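Local coordinates for protein dihydroorotase (Campylobacter jejuni subsp. jejuni, PDB 3PNU) that probably catalyses the reversible cyclization of carbamoyl aspartate to dihydroorotate in de novo pyrimidine biosynthesis, with two zinc ions per subunit, at residues Phe133-Lys139 against Lys175-Phe180; Pro61-Pro65 against Thr123-Asn127; Leu286-Glu291 against Leu353-Leu357; Leu211-Ile216 against Pro346-Gly350; Pro30-His34 against Thr310-Leu316. All coordinates share one frame; numbering follows the deposited sequence.

Contact 1. Residues Phe133-Lys139 against Lys175-Phe180; sequences FDIEYLK and KLAKHF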
# COMPACT_ATOMS: atom_id res chain seq x y z
N PHE A 133 -14.90 23.46 0.62
CA PHE A 133 -15.97 23.23 -0.32
C PHE A 133 -17.24 23.94 0.14
O PHE A 133 -18.35 23.49 -0.11
CB PHE A 133 -16.18 21.73 -0.58
CG PHE A 133 -15.01 21.08 -1.27
CD1 PHE A 133 -14.94 21.06 -2.66
CD2 PHE A 133 -13.98 20.52 -0.55
CE1 PHE A 133 -13.86 20.48 -3.31
CE2 PHE A 133 -12.90 19.93 -1.20
CZ PHE A 133 -12.84 19.91 -2.58
N ASP A 134 -17.05 25.06 0.82
CA ASP A 134 -18.13 25.90 1.27
C ASP A 134 -18.86 26.39 0.02
O ASP A 134 -18.22 26.88 -0.91
CB ASP A 134 -17.55 27.09 2.05
CG ASP A 134 -18.60 28.11 2.44
OD1 ASP A 134 -18.48 29.28 2.01
OD2 ASP A 134 -19.56 27.73 3.14
N ILE A 135 -20.18 26.24 -0.01
CA ILE A 135 -20.95 26.64 -1.20
C ILE A 135 -20.84 28.11 -1.62
O ILE A 135 -20.68 28.37 -2.81
CB ILE A 135 -22.42 26.23 -1.09
CG1 ILE A 135 -22.54 24.71 -1.17
CG2 ILE A 135 -23.23 26.85 -2.21
CD1 ILE A 135 -21.95 24.12 -2.45
N GLU A 136 -20.91 29.06 -0.68
CA GLU A 136 -20.82 30.47 -1.06
C GLU A 136 -19.42 30.86 -1.53
O GLU A 136 -19.26 31.64 -2.46
CB GLU A 136 -21.32 31.40 0.05
CG GLU A 136 -22.84 31.26 0.26
CD GLU A 136 -23.67 31.61 -1.01
OE1 GLU A 136 -23.38 32.63 -1.66
OE2 GLU A 136 -24.63 30.86 -1.32
N TYR A 137 -18.42 30.30 -0.89
CA TYR A 137 -17.04 30.55 -1.27
C TYR A 137 -16.80 30.18 -2.76
O TYR A 137 -16.13 30.91 -3.49
CB TYR A 137 -16.15 29.75 -0.34
CG TYR A 137 -14.69 29.79 -0.62
CD1 TYR A 137 -13.92 30.90 -0.25
CD2 TYR A 137 -14.04 28.71 -1.22
CE1 TYR A 137 -12.56 30.94 -0.48
CE2 TYR A 137 -12.68 28.73 -1.46
CZ TYR A 137 -11.94 29.85 -1.09
OH TYR A 137 -10.58 29.88 -1.32
N LEU A 138 -17.36 29.06 -3.21
CA LEU A 138 -17.19 28.62 -4.59
C LEU A 138 -18.30 29.10 -5.54
O LEU A 138 -18.14 29.03 -6.74
CB LEU A 138 -17.18 27.09 -4.63
CG LEU A 138 -16.07 26.37 -3.87
CD1 LEU A 138 -16.38 24.89 -3.76
CD2 LEU A 138 -14.70 26.62 -4.53
N LYS A 139 -19.40 29.60 -5.01
CA LYS A 139 -20.53 29.95 -5.89
C LYS A 139 -20.27 30.85 -7.10
O LYS A 139 -20.61 30.49 -8.23
CB LYS A 139 -21.73 30.47 -5.08
CG LYS A 139 -22.93 30.85 -5.95
CD LYS A 139 -24.24 30.96 -5.17
CE LYS A 139 -24.78 29.58 -4.77
NZ LYS A 139 -26.07 29.66 -4.02
N LYS A 175 -23.07 17.20 -3.45
CA LYS A 175 -23.57 18.52 -3.13
C LYS A 175 -23.27 19.52 -4.26
O LYS A 175 -24.09 20.38 -4.57
CB LYS A 175 -23.10 19.03 -1.77
CG LYS A 175 -21.72 19.64 -1.72
CD LYS A 175 -21.51 20.32 -0.35
CE LYS A 175 -20.16 21.01 -0.31
NZ LYS A 175 -19.88 21.67 0.99
N LEU A 176 -22.10 19.40 -4.87
CA LEU A 176 -21.78 20.26 -5.98
C LEU A 176 -22.75 20.02 -7.12
O LEU A 176 -23.13 20.96 -7.81
CB LEU A 176 -20.36 20.01 -6.46
CG LEU A 176 -19.27 20.41 -5.49
CD1 LEU A 176 -17.91 20.13 -6.09
CD2 LEU A 176 -19.39 21.88 -5.12
N ALA A 177 -23.17 18.77 -7.32
CA ALA A 177 -24.10 18.46 -8.42
C ALA A 177 -25.48 19.06 -8.17
O ALA A 177 -26.11 19.58 -9.09
CB ALA A 177 -24.22 17.00 -8.61
N LYS A 178 -25.94 18.97 -6.93
CA LYS A 178 -27.26 19.48 -6.56
C LYS A 178 -27.30 21.01 -6.57
O LYS A 178 -28.26 21.60 -7.03
CB LYS A 178 -27.68 18.93 -5.20
CG LYS A 178 -27.86 17.43 -5.21
CD LYS A 178 -28.53 16.88 -3.94
CE LYS A 178 -27.67 16.99 -2.71
NZ LYS A 178 -28.39 16.40 -1.54
N HIS A 179 -26.23 21.63 -6.08
CA HIS A 179 -26.14 23.07 -6.02
C HIS A 179 -25.79 23.70 -7.36
O HIS A 179 -26.08 24.86 -7.56
CB HIS A 179 -25.11 23.52 -4.99
CG HIS A 179 -25.59 23.49 -3.57
ND1 HIS A 179 -25.45 22.40 -2.74
CD2 HIS A 179 -26.20 24.45 -2.83
CE1 HIS A 179 -25.96 22.68 -1.55
NE2 HIS A 179 -26.41 23.92 -1.58
N PHE A 180 -25.18 22.95 -8.27
CA PHE A 180 -24.79 23.51 -9.57
C PHE A 180 -25.22 22.54 -10.66
O PHE A 180 -24.39 21.97 -11.33
CB PHE A 180 -23.29 23.77 -9.59
CG PHE A 180 -22.83 24.72 -8.50
CD1 PHE A 180 -22.95 26.09 -8.65
CD2 PHE A 180 -22.27 24.23 -7.34
CE1 PHE A 180 -22.53 26.95 -7.65
CE2 PHE A 180 -21.85 25.09 -6.35
CZ PHE A 180 -21.98 26.45 -6.50
O HOH W 1 -26.86 26.77 -5.47
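I135, in the first turn of helix 135-147, meets H179 and F180 at the end of helix 170-179 in a partly buried helix-helix contact on the outer layer of the TIM barrel. The axes of 135-139 and 175-179 come no closer than 12.0 Å, at 62°, so side chains rather than backbones bridge the gap. The CG1 of I135 sits over the centre of the H179 ring, 3.9 Å from its centroid, a CH-pi contact that suits a branched aliphatic chain on a flat partner. H179 cannot turn easily, because its ND1 donates to K175 O at 3.0 Å; that carbonyl also takes the helical bond from H179 N, on the opposite face of its plane. Deeper in, I135 CD1 reaches F180 CE2 at 4.0 Å, while K139 CA lies at the edge of the same ring, 3.8 Å from CZ. F180 is the first residue to leave the helix, and its side chain also packs on L142. K175 stretches its chain beyond CG so that NZ gives a 2.6 Å bond to F133 O, arriving from above the carbonyl plane. D134 caps the helix through OD1, which accepts from Y137 N. The chemistry is thus an apolar centre with a polar rim, in which K175 bonds the F133 carbonyl just ahead of one helix and a water, weakly held by K139 NZ, donates to H179 O at the end of the other.

Contact 2. Residues Pro61-Pro65 against Thr123-Asn127; sequences PNLIP and TTNSN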
# COMPACT_ATOMS: atom_id res chain seq x y z
N PRO A 61 -2.93 20.92 -15.39
CA PRO A 61 -2.14 22.09 -15.10
C PRO A 61 -1.32 22.04 -13.82
O PRO A 61 -0.91 23.10 -13.33
CB PRO A 61 -3.22 23.15 -14.93
CG PRO A 61 -4.34 22.40 -14.22
CD PRO A 61 -4.16 20.93 -14.58
N ASN A 62 -1.10 20.85 -13.26
CA ASN A 62 -0.37 20.75 -11.99
C ASN A 62 1.14 20.94 -12.16
O ASN A 62 1.93 20.03 -11.92
CB ASN A 62 -0.70 19.44 -11.25
CG ASN A 62 -0.27 18.22 -12.01
OD1 ASN A 62 -0.26 18.22 -13.23
ND2 ASN A 62 0.09 17.15 -11.29
N LEU A 63 1.51 22.14 -12.61
CA LEU A 63 2.91 22.50 -12.79
C LEU A 63 3.35 23.31 -11.58
O LEU A 63 2.52 23.71 -10.75
CB LEU A 63 3.10 23.36 -14.05
CG LEU A 63 2.81 22.72 -15.41
CD1 LEU A 63 2.99 23.76 -16.50
CD2 LEU A 63 3.71 21.51 -15.65
N ILE A 64 4.65 23.57 -11.49
CA ILE A 64 5.22 24.34 -10.40
C ILE A 64 5.79 25.63 -10.99
O ILE A 64 6.83 25.60 -11.65
CB ILE A 64 6.37 23.59 -9.73
CG1 ILE A 64 5.96 22.14 -9.43
CG2 ILE A 64 6.81 24.34 -8.47
CD1 ILE A 64 7.12 21.27 -8.99
N PRO A 65 5.10 26.75 -10.79
CA PRO A 65 3.83 26.90 -10.08
C PRO A 65 2.67 26.47 -10.98
O PRO A 65 2.86 26.31 -12.19
CB PRO A 65 3.76 28.40 -9.79
CG PRO A 65 4.52 29.04 -10.91
CD PRO A 65 5.51 28.00 -11.44
N THR A 123 -2.47 15.37 -3.88
CA THR A 123 -1.66 14.69 -4.90
C THR A 123 -0.40 15.51 -5.29
O THR A 123 -0.02 16.45 -4.57
CB THR A 123 -2.56 14.32 -6.15
OG1 THR A 123 -1.89 13.37 -7.00
CG2 THR A 123 -2.98 15.56 -6.95
N THR A 124 0.24 15.13 -6.40
CA THR A 124 1.47 15.79 -6.89
C THR A 124 1.21 17.24 -7.35
O THR A 124 0.51 17.47 -8.35
CB THR A 124 2.12 14.99 -8.07
OG1 THR A 124 2.46 13.67 -7.62
CG2 THR A 124 3.38 15.68 -8.60
N ASN A 125 1.79 18.21 -6.62
CA ASN A 125 1.65 19.66 -6.90
C ASN A 125 0.22 20.16 -6.70
O ASN A 125 -0.49 20.49 -7.65
CB ASN A 125 2.15 20.00 -8.31
CG ASN A 125 3.59 19.60 -8.53
OD1 ASN A 125 4.38 19.52 -7.58
ND2 ASN A 125 3.95 19.34 -9.78
N SER A 126 -0.19 20.21 -5.44
CA SER A 126 -1.54 20.62 -5.07
C SER A 126 -1.58 21.52 -3.82
O SER A 126 -2.66 21.79 -3.28
CB SER A 126 -2.38 19.36 -4.82
OG SER A 126 -1.77 18.53 -3.84
N ASN A 127 -0.41 21.98 -3.38
CA ASN A 127 -0.31 22.80 -2.15
C ASN A 127 -1.15 24.08 -2.24
O ASN A 127 -1.63 24.58 -1.22
CB ASN A 127 1.15 23.11 -1.80
CG ASN A 127 2.00 21.85 -1.71
OD1 ASN A 127 1.99 21.01 -2.62
ND2 ASN A 127 2.76 21.73 -0.63
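The amides of N62 and N125 are the flat groups here, and each has a carbonyl oxygen of the other segment close to its plane at the edge bearing ND2. I64 CG1 lies over one face of the N125 amide, 3.5 Å from ND2 and 3.6 Å from OD1, with the two side chains crossing at about a right angle. N125 ND2 donates to N62 O at 3.0 Å, nearly straight at 167°, although it comes from above that carbonyl's plane. In return N62 ND2 reaches T124 O, also at 3.0 Å and similarly straight. N62 places its amide there by setting CG between its backbone N and carbonyl carbon (chi1 63°), while its backbone makes an inverse gamma turn in which L63 N meets P61 O at 2.7 Å. Asparagine fits both places: its short amide can donate to main chain across a narrow gap, and N125 holds positive phi, which asparagine tolerates well. S126 OG donates to T123 O and steadies the other loop. N62 OD1 takes a weak bond from H36 ND1, and N62 is a predicted substrate-binding residue, its side chain about 6 Å from a zinc ion. Two reciprocal side-chain-to-backbone bonds therefore tie together loops on the active-site face of the barrel. Since ND2 of N62 is held by T124, the orientation of its amide, and with it the direction of OD1, is probably fixed before substrate arrives.

Contact 3. Residues Leu286-Glu291 against Leu353-Leu357; sequences LPVLAE and LKFQL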
# COMPACT_ATOMS: atom_id res chain seq x y z
N LEU A 286 -2.96 2.20 -26.18
CA LEU A 286 -3.74 1.64 -27.27
C LEU A 286 -3.63 0.14 -27.39
O LEU A 286 -4.66 -0.56 -27.41
CB LEU A 286 -3.41 2.32 -28.60
CG LEU A 286 -3.84 3.78 -28.66
CD1 LEU A 286 -3.45 4.38 -30.00
CD2 LEU A 286 -5.35 3.88 -28.40
N PRO A 287 -2.40 -0.38 -27.45
CA PRO A 287 -2.33 -1.84 -27.60
C PRO A 287 -2.92 -2.57 -26.38
O PRO A 287 -3.69 -3.54 -26.55
CB PRO A 287 -0.83 -2.11 -27.80
CG PRO A 287 -0.12 -0.82 -27.45
CD PRO A 287 -1.09 0.29 -27.58
N VAL A 288 -2.60 -2.10 -25.17
CA VAL A 288 -3.13 -2.75 -23.97
C VAL A 288 -4.66 -2.69 -24.00
O VAL A 288 -5.32 -3.71 -23.80
CB VAL A 288 -2.56 -2.16 -22.66
CG1 VAL A 288 -3.09 -2.96 -21.45
CG2 VAL A 288 -1.02 -2.14 -22.67
N LEU A 289 -5.22 -1.51 -24.30
CA LEU A 289 -6.69 -1.37 -24.41
C LEU A 289 -7.27 -2.28 -25.50
O LEU A 289 -8.34 -2.88 -25.34
CB LEU A 289 -7.12 0.07 -24.69
CG LEU A 289 -7.16 1.06 -23.52
CD1 LEU A 289 -7.51 2.46 -24.01
CD2 LEU A 289 -8.16 0.62 -22.46
N ALA A 290 -6.56 -2.35 -26.62
CA ALA A 290 -7.00 -3.20 -27.72
C ALA A 290 -7.16 -4.65 -27.22
O ALA A 290 -8.21 -5.26 -27.41
CB ALA A 290 -6.00 -3.12 -28.88
N GLU A 291 -6.14 -5.19 -26.57
CA GLU A 291 -6.22 -6.57 -26.06
C GLU A 291 -7.40 -6.74 -25.08
O GLU A 291 -8.21 -7.69 -25.22
CB GLU A 291 -4.86 -7.00 -25.44
CG GLU A 291 -4.79 -8.39 -24.72
CD GLU A 291 -5.24 -9.60 -25.57
OE1 GLU A 291 -5.32 -10.72 -25.02
OE2 GLU A 291 -5.53 -9.45 -26.77
N LEU A 353 3.56 -7.27 -25.35
CA LEU A 353 2.20 -6.92 -25.75
C LEU A 353 1.82 -7.61 -27.05
O LEU A 353 2.59 -7.62 -28.01
CB LEU A 353 2.09 -5.40 -25.91
CG LEU A 353 2.47 -4.60 -24.66
CD1 LEU A 353 2.60 -3.11 -24.95
CD2 LEU A 353 1.45 -4.85 -23.54
N LYS A 354 0.62 -8.18 -27.06
CA LYS A 354 0.08 -8.89 -28.22
C LYS A 354 -0.30 -7.98 -29.41
O LYS A 354 -0.43 -8.46 -30.54
CB LYS A 354 -1.14 -9.70 -27.76
CG LYS A 354 -1.90 -10.42 -28.88
CD LYS A 354 -3.14 -11.12 -28.35
CE LYS A 354 -3.97 -11.69 -29.49
NZ LYS A 354 -5.26 -12.22 -29.00
N PHE A 355 -0.49 -6.67 -29.17
CA PHE A 355 -0.85 -5.73 -30.24
C PHE A 355 0.15 -4.61 -30.41
O PHE A 355 0.88 -4.25 -29.47
CB PHE A 355 -2.22 -5.09 -29.98
CG PHE A 355 -3.37 -5.99 -30.28
CD1 PHE A 355 -3.91 -6.02 -31.55
CD2 PHE A 355 -3.90 -6.81 -29.31
CE1 PHE A 355 -4.97 -6.85 -31.84
CE2 PHE A 355 -4.97 -7.64 -29.60
CZ PHE A 355 -5.50 -7.66 -30.86
N GLN A 356 0.18 -4.07 -31.63
CA GLN A 356 1.09 -2.99 -31.96
C GLN A 356 0.45 -2.01 -32.94
O GLN A 356 -0.49 -2.33 -33.66
CB GLN A 356 2.40 -3.55 -32.52
CG GLN A 356 3.51 -2.50 -32.73
CD GLN A 356 4.84 -3.11 -33.15
OE1 GLN A 356 4.92 -4.29 -33.49
NE2 GLN A 356 5.89 -2.29 -33.12
N LEU A 357 1.00 -0.80 -32.95
CA LEU A 357 0.57 0.27 -33.81
C LEU A 357 1.61 0.43 -34.91
O LEU A 357 2.81 0.30 -34.65
CB LEU A 357 0.50 1.55 -32.98
CG LEU A 357 0.05 2.84 -33.66
CD1 LEU A 357 -1.36 2.68 -34.18
CD2 LEU A 357 0.11 4.00 -32.69
O HOH W 2 -1.81 -6.15 -26.56
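Apolar packing makes up most of this buried contact, with P287 and F355 at its middle. The proline CB lies 3.9 Å from F355 CB and only 3.2 Å from F355 O. Proline suits the opening turn of helix 285-296, where no backbone N-H is needed for the helical bonds. A290 CB stands over one face of the F355 ring, offset toward the rim and 4.1 Å from CG; a methyl is small enough to let the ring lie close to the helix. V288 CG2 touches L353 CD2 at 3.8 Å, and at the far end L286 and L357 approach through their CD1 and CD2 methyls. Charge enters at E291, whose chain leaves with CG anti to the backbone N (chi1 174°) and then bends. Its OE2 forms a salt bridge with K354 NZ at 3.6 Å and also lies at the edge of the F355 ring, 3.4 Å from CE2, where the ring's hydrogens are slightly positive. OE1 is taken by Q295. One water completes the polar part, donating to P287 O and accepting from F355 N at 3.0 Å, so it joins helix to strand where no direct bond forms. Strand 352-357 belongs to an antiparallel sheet with 25-28, 323-327 and 331-332, and L286 also packs on L324 and L326. Helix 285-296 of this TIM-barrel chain thus lies against the small antiparallel sheet beside the barrel.

Contact 4. Residues Leu211-Ile216 against Pro346-Gly350; sequences LHHLII and PYMAG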
# COMPACT_ATOMS: atom_id res chain seq x y z
N LEU A 211 -6.21 3.38 -17.58
CA LEU A 211 -5.93 2.07 -18.06
C LEU A 211 -5.63 1.15 -16.89
O LEU A 211 -6.24 0.10 -16.75
CB LEU A 211 -4.75 2.11 -19.02
CG LEU A 211 -4.26 0.74 -19.51
CD1 LEU A 211 -5.41 -0.08 -20.00
CD2 LEU A 211 -3.18 0.94 -20.58
N HIS A 212 -4.70 1.57 -16.02
CA HIS A 212 -4.30 0.70 -14.90
C HIS A 212 -5.43 0.29 -13.97
O HIS A 212 -5.52 -0.88 -13.59
CB HIS A 212 -3.06 1.24 -14.17
CG HIS A 212 -3.12 2.69 -13.79
ND1 HIS A 212 -3.02 3.71 -14.72
CD2 HIS A 212 -3.20 3.29 -12.58
CE1 HIS A 212 -3.08 4.87 -14.09
NE2 HIS A 212 -3.20 4.65 -12.79
N HIS A 213 -6.35 1.20 -13.67
CA HIS A 213 -7.46 0.87 -12.78
C HIS A 213 -8.42 -0.16 -13.34
O HIS A 213 -9.27 -0.71 -12.57
CB HIS A 213 -8.20 2.12 -12.34
CG HIS A 213 -7.41 2.97 -11.41
ND1 HIS A 213 -6.92 4.21 -11.75
CD2 HIS A 213 -7.00 2.75 -10.13
CE1 HIS A 213 -6.26 4.72 -10.73
NE2 HIS A 213 -6.29 3.85 -9.73
N LEU A 214 -8.34 -0.42 -14.65
CA LEU A 214 -9.18 -1.47 -15.24
C LEU A 214 -8.52 -2.82 -15.03
O LEU A 214 -9.16 -3.86 -15.19
CB LEU A 214 -9.34 -1.27 -16.75
CG LEU A 214 -10.23 -0.13 -17.19
CD1 LEU A 214 -10.05 0.11 -18.70
CD2 LEU A 214 -11.69 -0.41 -16.80
N ILE A 215 -7.24 -2.79 -14.66
CA ILE A 215 -6.43 -3.98 -14.55
C ILE A 215 -6.00 -4.40 -13.13
O ILE A 215 -6.19 -5.55 -12.75
CB ILE A 215 -5.16 -3.80 -15.42
CG1 ILE A 215 -5.56 -3.57 -16.89
CG2 ILE A 215 -4.24 -5.00 -15.30
CD1 ILE A 215 -4.40 -3.22 -17.85
N ILE A 216 -5.46 -3.46 -12.36
CA ILE A 216 -4.92 -3.79 -11.03
C ILE A 216 -5.85 -3.54 -9.83
O ILE A 216 -6.84 -2.81 -9.93
CB ILE A 216 -3.60 -3.01 -10.77
CG1 ILE A 216 -3.87 -1.54 -10.47
CG2 ILE A 216 -2.64 -3.17 -11.96
CD1 ILE A 216 -2.64 -0.75 -10.13
N PRO A 346 8.45 3.15 -18.04
CA PRO A 346 7.08 3.06 -18.51
C PRO A 346 6.32 1.94 -17.84
O PRO A 346 6.92 1.07 -17.24
CB PRO A 346 7.26 2.70 -19.98
CG PRO A 346 8.43 1.81 -19.98
CD PRO A 346 9.37 2.39 -18.91
N TYR A 347 4.99 2.01 -17.98
CA TYR A 347 4.08 1.01 -17.46
C TYR A 347 4.25 -0.22 -18.32
O TYR A 347 4.62 -0.11 -19.49
CB TYR A 347 2.64 1.54 -17.55
CG TYR A 347 1.56 0.55 -17.12
CD1 TYR A 347 1.51 0.07 -15.83
CD2 TYR A 347 0.58 0.13 -18.01
CE1 TYR A 347 0.52 -0.83 -15.43
CE2 TYR A 347 -0.42 -0.77 -17.60
CZ TYR A 347 -0.44 -1.24 -16.30
OH TYR A 347 -1.39 -2.13 -15.87
N MET A 348 4.01 -1.40 -17.76
CA MET A 348 4.17 -2.64 -18.50
C MET A 348 5.63 -2.81 -18.99
O MET A 348 5.91 -3.63 -19.86
CB MET A 348 3.20 -2.65 -19.69
CG MET A 348 1.74 -2.86 -19.33
SD MET A 348 1.30 -4.59 -19.15
CE MET A 348 -0.44 -4.50 -18.70
N ALA A 349 6.56 -2.02 -18.44
CA ALA A 349 7.97 -2.09 -18.81
C ALA A 349 8.42 -3.55 -18.95
O ALA A 349 8.01 -4.41 -18.15
CB ALA A 349 8.82 -1.38 -17.78
N GLY A 350 9.22 -3.84 -19.96
CA GLY A 350 9.72 -5.21 -20.21
C GLY A 350 8.68 -6.27 -20.55
O GLY A 350 9.01 -7.45 -20.69
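A type II beta turn from P346 to A349 pushes Y347 and M348 against the loop that follows barrel strand 205-209, where L211, H212, I215 and I216 receive them. With CG anti to its backbone N (chi1 176°), Y347 extends its ring straight into this group. Its OH comes 3.8 Å from I215 CD1 and 4.1 Å from H212 CB, while CE2 meets L211 CD2 at 4.4 Å. M348 takes the third place of the turn with positive phi, and its flexible thioether chain brings CE to I215 CD1 at 4.2 Å. In the TIM barrel, loops after the strands form the catalytic face, and here H212 stands about 5 Å, side chain to side chain, from the zinc ligand D261. The receiving loop is tightly wound: H212 O accepts both I215 N and I216 N. L211 and I215 also pack on L292 of helix 285-296, where leucine and isoleucine suit an interior lined by aliphatic chains.

Contact 5. Residues Pro30-His34 against Thr310-Leu316; sequences PLDMH and TCKIYDL. With ZN (zinc ion), chain D.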
# COMPACT_ATOMS: atom_id res chain seq x y z
N PRO A 30 -8.74 8.90 -31.28
CA PRO A 30 -8.62 8.60 -29.86
C PRO A 30 -8.32 9.83 -29.04
O PRO A 30 -7.51 10.68 -29.42
CB PRO A 30 -7.42 7.63 -29.79
CG PRO A 30 -6.70 7.81 -31.08
CD PRO A 30 -7.74 8.19 -32.08
N LEU A 31 -8.97 9.92 -27.90
CA LEU A 31 -8.77 11.04 -27.02
C LEU A 31 -8.28 10.56 -25.67
O LEU A 31 -8.77 9.57 -25.15
CB LEU A 31 -10.10 11.78 -26.87
CG LEU A 31 -10.56 12.45 -28.17
CD1 LEU A 31 -12.05 12.83 -28.14
CD2 LEU A 31 -9.69 13.66 -28.44
N ASP A 32 -7.28 11.25 -25.12
CA ASP A 32 -6.81 10.95 -23.77
C ASP A 32 -7.30 12.11 -22.95
O ASP A 32 -6.72 13.20 -22.99
CB ASP A 32 -5.29 10.80 -23.67
CG ASP A 32 -4.83 10.49 -22.21
OD1 ASP A 32 -5.65 10.63 -21.28
OD2 ASP A 32 -3.66 10.12 -22.00
N MET A 33 -8.38 11.90 -22.19
CA MET A 33 -9.00 13.01 -21.41
C MET A 33 -8.38 13.33 -20.05
O MET A 33 -8.95 14.11 -19.28
CB MET A 33 -10.50 12.78 -21.28
CG MET A 33 -11.20 12.59 -22.65
SD MET A 33 -10.99 13.99 -23.78
CE MET A 33 -12.00 15.26 -23.02
N HIS A 34 -7.20 12.77 -19.76
CA HIS A 34 -6.52 13.07 -18.50
C HIS A 34 -5.03 12.76 -18.66
O HIS A 34 -4.64 11.62 -18.51
CB HIS A 34 -7.12 12.25 -17.34
CG HIS A 34 -6.63 12.65 -15.99
ND1 HIS A 34 -7.46 13.15 -15.01
CD2 HIS A 34 -5.38 12.66 -15.46
CE1 HIS A 34 -6.75 13.42 -13.93
NE2 HIS A 34 -5.48 13.14 -14.17
N THR A 310 -16.69 11.12 -25.41
CA THR A 310 -16.20 12.45 -25.21
C THR A 310 -16.75 13.35 -26.31
O THR A 310 -17.27 14.42 -26.02
CB THR A 310 -14.68 12.50 -25.29
OG1 THR A 310 -14.12 11.75 -24.21
CG2 THR A 310 -14.19 13.93 -25.22
N CYS A 311 -16.66 12.91 -27.56
CA CYS A 311 -17.16 13.73 -28.68
C CYS A 311 -18.61 14.12 -28.52
O CYS A 311 -18.97 15.26 -28.77
CB CYS A 311 -16.91 13.06 -30.04
SG CYS A 311 -15.16 13.07 -30.52
N LYS A 312 -19.44 13.19 -28.07
CA LYS A 312 -20.86 13.47 -27.88
C LYS A 312 -21.12 14.41 -26.70
O LYS A 312 -21.93 15.33 -26.80
CB LYS A 312 -21.65 12.16 -27.70
CG LYS A 312 -23.13 12.41 -27.53
CD LYS A 312 -23.93 11.14 -27.57
CE LYS A 312 -25.42 11.45 -27.48
NZ LYS A 312 -26.21 10.21 -27.69
N ILE A 313 -20.42 14.19 -25.59
CA ILE A 313 -20.55 15.01 -24.39
C ILE A 313 -20.22 16.47 -24.60
O ILE A 313 -20.91 17.35 -24.09
CB ILE A 313 -19.65 14.45 -23.27
CG1 ILE A 313 -20.23 13.14 -22.76
CG2 ILE A 313 -19.52 15.48 -22.12
CD1 ILE A 313 -19.33 12.38 -21.82
N TYR A 314 -19.16 16.73 -25.37
CA TYR A 314 -18.71 18.10 -25.61
C TYR A 314 -19.01 18.66 -27.01
O TYR A 314 -18.82 19.85 -27.22
CB TYR A 314 -17.20 18.24 -25.33
CG TYR A 314 -16.78 17.93 -23.92
CD1 TYR A 314 -16.23 16.70 -23.60
CD2 TYR A 314 -16.97 18.85 -22.89
CE1 TYR A 314 -15.85 16.40 -22.31
CE2 TYR A 314 -16.60 18.56 -21.60
CZ TYR A 314 -16.04 17.32 -21.32
OH TYR A 314 -15.65 16.99 -20.03
N ASP A 315 -19.47 17.83 -27.94
CA ASP A 315 -19.75 18.25 -29.34
C ASP A 315 -18.49 18.64 -30.02
O ASP A 315 -18.34 19.77 -30.48
CB ASP A 315 -20.71 19.44 -29.42
CG ASP A 315 -22.15 19.02 -29.55
OD1 ASP A 315 -22.41 17.95 -30.14
OD2 ASP A 315 -23.01 19.79 -29.08
N LEU A 316 -17.56 17.71 -30.08
CA LEU A 316 -16.30 17.97 -30.73
C LEU A 316 -16.40 17.63 -32.21
O LEU A 316 -17.22 16.79 -32.61
CB LEU A 316 -15.20 17.14 -30.09
CG LEU A 316 -15.03 17.28 -28.58
CD1 LEU A 316 -13.93 16.34 -28.16
CD2 LEU A 316 -14.74 18.71 -28.16
ZN ZN D . -3.89 13.44 -12.82
O HOH W 3 -4.20 12.02 -10.90
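M33 curls back on itself, bent at both chi2 (-59°) and chi3 (-70°), to meet T310 tip to tip beside a strand end that carries a zinc ligand. Its CE lies only 3.4 Å from T310 CG2, a tight fit, and its CG is 3.4 Å from T310 OG1. The same methyl reaches Y314 CE1 at 4.1 Å; the unbranched, pliable methionine can fold to bring its CE to both T310 and Y314. L31 sets its CD1 among T310 CG2 at 3.8 Å, C311 SG and L316 CD1, so that helix 299-314 rests on the outside of the strand. D32 points the other way. Its OD1 accepts from H34 N at 3.0 Å, an Asx turn, while OD2 is bound by S260 OG. The Asx turn spans the corner at which the chain changes direction and H34 reaches the zinc ion, which NE2 binds at 2.1 Å alongside a water, H36, D261 and the carboxylated K116. The ND1 of H34 gives its bond to E188, which fixes the ring's rotation. Sequence alternation thus splits the chemistry: L31 and M33 offer apolar atoms to the outer helix, whereas D32, from the barrel side, probably helps set the direction in which the metal-binding histidine is presented.

Contacts 3 and 4 are buried and share a neighbourhood: their centres are 12 Å apart, and V288 of helix 285-296 packs on L211, I215 and M348, so apolar chains run continuously from the small sheet to the catalytic-face loop. Contact 5 is the most central, its apolar side facing a helix and its polar side a zinc ion. Contact 2 joins irregular loops nearer the surface by reciprocal amide bonds, with little apolar cover. Contact 1, farthest from the chain's centre and opposite contacts 3 and 4, mixes ring packing with lysine-to-carbonyl bonding. Contacts 1, 3 and 5 each involve a helix, whereas contacts 2 and 4 join loops.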